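Local coordinates for protein HTH-type transcriptional regulator KdgR (Escherichia coli, PDB 1YSP) that represses transcription of genes for the transport and catabolism of 2-keto-3-deoxygluconate, and is represented here by its C-terminal IclR-type effector domain, at residues L16-E22 against Y157-L161. Numbering follows the deposited sequence.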
ATOM      1  N   LEU A  16       4.704  11.125   9.559  1.00 29.02           N
ATOM      2  CA  LEU A  16       5.678  10.264   8.874  1.00 30.18           C
ATOM      3  C   LEU A  16       6.647  11.070   8.008  1.00 29.61           C
ATOM      4  O   LEU A  16       7.825  10.746   7.946  1.00 30.72           O
ATOM      5  CB  LEU A  16       4.939   9.251   7.978  1.00 29.05           C
ATOM      6  CG  LEU A  16       4.222   8.121   8.711  1.00 30.17           C
ATOM      7  CD1 LEU A  16       3.142   7.481   7.752  1.00 29.77           C
ATOM      8  CD2 LEU A  16       5.244   7.069   9.273  1.00 28.73           C
ATOM      9  N   SER A  17       6.158  12.087   7.320  1.00 30.21           N
ATOM     10  CA  SER A  17       7.012  12.926   6.483  1.00 32.12           C
ATOM     11  C   SER A  17       8.053  13.628   7.364  1.00 31.26           C
ATOM     12  O   SER A  17       9.257  13.597   7.067  1.00 29.94           O
ATOM     13  CB  SER A  17       6.195  13.921   5.688  1.00 31.78           C
ATOM     14  OG  SER A  17       6.991  14.956   5.111  1.00 36.64           O
ATOM     15  N   ARG A  18       7.583  14.211   8.474  1.00 30.35           N
ATOM     16  CA  ARG A  18       8.466  14.780   9.497  1.00 30.59           C
ATOM     17  C   ARG A  18       9.522  13.781   9.983  1.00 30.65           C
ATOM     18  O   ARG A  18      10.705  14.133  10.097  1.00 30.30           O
ATOM     19  CB  ARG A  18       7.635  15.252  10.723  1.00 29.36           C
ATOM     20  CG  ARG A  18       8.435  16.061  11.740  1.00 31.98           C
ATOM     21  CD  ARG A  18       7.568  16.407  12.970  1.00 30.02           C
ATOM     22  NE  ARG A  18       7.344  15.248  13.824  1.00 30.58           N
ATOM     23  CZ  ARG A  18       8.226  14.745  14.683  1.00 31.98           C
ATOM     24  NH1 ARG A  18       9.431  15.282  14.798  1.00 36.23           N
ATOM     25  NH2 ARG A  18       7.917  13.703  15.423  1.00 34.49           N
ATOM     26  N   LEU A  19       9.104  12.559  10.313  1.00 30.79           N
ATOM     27  CA  LEU A  19      10.054  11.582  10.865  1.00 31.87           C
ATOM     28  C   LEU A  19      11.008  10.997   9.796  1.00 32.40           C
ATOM     29  O   LEU A  19      12.130  10.592  10.121  1.00 32.79           O
ATOM     30  CB  LEU A  19       9.341  10.451  11.594  1.00 31.58           C
ATOM     31  CG  LEU A  19       8.452  10.727  12.840  1.00 33.74           C
ATOM     32  CD1 LEU A  19       7.459   9.558  13.059  1.00 34.13           C
ATOM     33  CD2 LEU A  19       9.221  10.951  14.060  1.00 34.36           C
ATOM     34  N   THR A  20      10.574  10.935   8.540  1.00 31.51           N
ATOM     35  CA  THR A  20      11.323  10.120   7.559  1.00 32.50           C
ATOM     36  C   THR A  20      11.822  10.890   6.358  1.00 33.01           C
ATOM     37  O   THR A  20      12.702  10.391   5.638  1.00 33.95           O
ATOM     38  CB  THR A  20      10.467   8.907   7.005  1.00 30.67           C
ATOM     39  OG1 THR A  20       9.411   9.399   6.199  1.00 30.67           O
ATOM     40  CG2 THR A  20       9.934   8.041   8.101  1.00 32.77           C
ATOM     41  N   LYS A  21      11.225  12.055   6.103  1.00 33.80           N
ATOM     42  CA  LYS A  21      11.437  12.869   4.899  1.00 35.62           C
ATOM     43  C   LYS A  21      11.066  12.173   3.580  1.00 35.53           C
ATOM     44  O   LYS A  21      11.463  12.626   2.508  1.00 35.27           O
ATOM     45  CB  LYS A  21      12.883  13.396   4.801  1.00 37.14           C
ATOM     46  CG  LYS A  21      13.390  14.032   6.071  1.00 40.04           C
ATOM     47  CD  LYS A  21      13.129  15.511   6.090  1.00 44.57           C
ATOM     48  CE  LYS A  21      14.400  16.241   6.541  1.00 45.43           C
ATOM     49  NZ  LYS A  21      14.122  17.211   7.613  1.00 48.20           N
ATOM     50  N   GLU A  22      10.311  11.076   3.674  1.00 33.42           N
ATOM     51  CA  GLU A  22       9.966  10.272   2.493  1.00 32.23           C
ATOM     52  C   GLU A  22       8.619  10.753   1.930  1.00 31.84           C
ATOM     53  O   GLU A  22       7.915  11.532   2.618  1.00 31.48           O
ATOM     54  CB  GLU A  22       9.852   8.803   2.897  1.00 31.91           C
ATOM     55  CG  GLU A  22      11.151   8.109   3.444  1.00 33.02           C
ATOM     56  CD  GLU A  22      12.231   7.835   2.372  1.00 32.34           C
ATOM     57  OE1 GLU A  22      12.030   8.210   1.207  1.00 33.75           O
ATOM     58  OE2 GLU A  22      13.287   7.258   2.729  1.00 32.82           O
ATOM     59  N   TYR A 157      10.577   1.633   9.129  1.00 27.97           N
ATOM     60  CA  TYR A 157       9.509   2.220   8.286  1.00 27.12           C
ATOM     61  C   TYR A 157       8.205   1.476   8.503  1.00 27.30           C
ATOM     62  O   TYR A 157       7.155   2.106   8.600  1.00 27.50           O
ATOM     63  CB  TYR A 157       9.889   2.219   6.790  1.00 25.95           C
ATOM     64  CG  TYR A 157      10.778   3.353   6.365  1.00 25.89           C
ATOM     65  CD1 TYR A 157      11.465   4.152   7.306  1.00 26.25           C
ATOM     66  CD2 TYR A 157      10.990   3.612   5.023  1.00 25.10           C
ATOM     67  CE1 TYR A 157      12.298   5.141   6.908  1.00 27.24           C
ATOM     68  CE2 TYR A 157      11.830   4.635   4.618  1.00 27.16           C
ATOM     69  CZ  TYR A 157      12.486   5.386   5.572  1.00 27.50           C
ATOM     70  OH  TYR A 157      13.303   6.396   5.159  1.00 28.85           O
ATOM     71  N   VAL A 158       8.273   0.157   8.623  1.00 26.48           N
ATOM     72  CA  VAL A 158       7.069  -0.671   8.796  1.00 27.06           C
ATOM     73  C   VAL A 158       6.453  -0.343  10.169  1.00 27.66           C
ATOM     74  O   VAL A 158       5.229  -0.161  10.302  1.00 25.55           O
ATOM     75  CB  VAL A 158       7.387  -2.179   8.654  1.00 26.05           C
ATOM     76  CG1 VAL A 158       6.235  -3.072   9.207  1.00 27.51           C
ATOM     77  CG2 VAL A 158       7.742  -2.539   7.169  1.00 23.30           C
ATOM     78  N   ALA A 159       7.330  -0.221  11.164  1.00 27.42           N
ATOM     79  CA  ALA A 159       6.886   0.053  12.537  1.00 28.74           C
ATOM     80  C   ALA A 159       6.213   1.411  12.602  1.00 27.89           C
ATOM     81  O   ALA A 159       5.102   1.525  13.162  1.00 27.27           O
ATOM     82  CB  ALA A 159       8.065  -0.044  13.514  1.00 29.95           C
ATOM     83  N   MET A 160       6.794   2.415  11.944  1.00 26.96           N
ATOM     84  CA  MET A 160       6.155   3.755  11.962  1.00 28.51           C
ATOM     85  C   MET A 160       4.848   3.799  11.143  1.00 27.17           C
ATOM     86  O   MET A 160       3.901   4.519  11.497  1.00 25.69           O
ATOM     87  CB  MET A 160       7.081   4.832  11.421  1.00 27.17           C
ATOM     88  CG  MET A 160       8.346   5.068  12.280  1.00 30.08           C
ATOM     89  SD  MET A 160       9.394   6.309  11.480  1.00 35.73           S
ATOM     90  CE  MET A 160      10.264   5.344  10.283  1.00 29.79           C
ATOM     91  N   LEU A 161       4.822   3.092  10.004  1.00 24.35           N
ATOM     92  CA  LEU A 161       3.542   2.958   9.233  1.00 23.27           C
ATOM     93  C   LEU A 161       2.436   2.332  10.108  1.00 23.82           C
ATOM     94  O   LEU A 161       1.288   2.801  10.087  1.00 23.36           O
ATOM     95  CB  LEU A 161       3.777   2.085   7.975  1.00 22.41           C
ATOM     96  CG  LEU A 161       4.410   2.853   6.845  1.00 21.69           C
ATOM     97  CD1 LEU A 161       4.855   1.835   5.746  1.00 24.98           C
ATOM     98  CD2 LEU A 161       3.455   3.887   6.251  1.00 22.69           C
TER
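An apolar helix-helix packing, with one tyrosine-glutamate hydrogen bond at its edge, joins the C-terminal end of helix 4-20 to helix 151-172 beside the antiparallel sheet of this GAF-like domain, L16, L19 and T20 meeting M160, L161 and Y157. Segments 16-20 and 157-161 run roughly antiparallel (156°), their axes 11.4 Å apart at closest approach. L16 reaches over with both methyls: CD2 lies 3.6 Å from M160 CB, while CD1 meets CD2 of L161, the two leucines crossing at about a right angle. M160 bends at its thioether (chi3 -82°), laying CE tightly against T20 CG2 at 3.5 Å and SD near L19 CD1. T20 turns its hydroxyl back to its own helix, where OG1 donates to L16 O from above the carbonyl plane and accepts from E22 N in an ST turn, leaving CG2 for M160 and the ring of Y157. Beyond the helix end, Y157 OH donates to the anti lone pair of E22 OE2 (2.6 Å), which lies in the ring plane; the carboxylate is turned 76° from that plane. A phenylalanine in place of Y157 would probably leave both E22 OE2 and the R153 guanidinium without this mate. The phenol thus links carboxylate to guanidinium, consistent with a polarised hydroxyl.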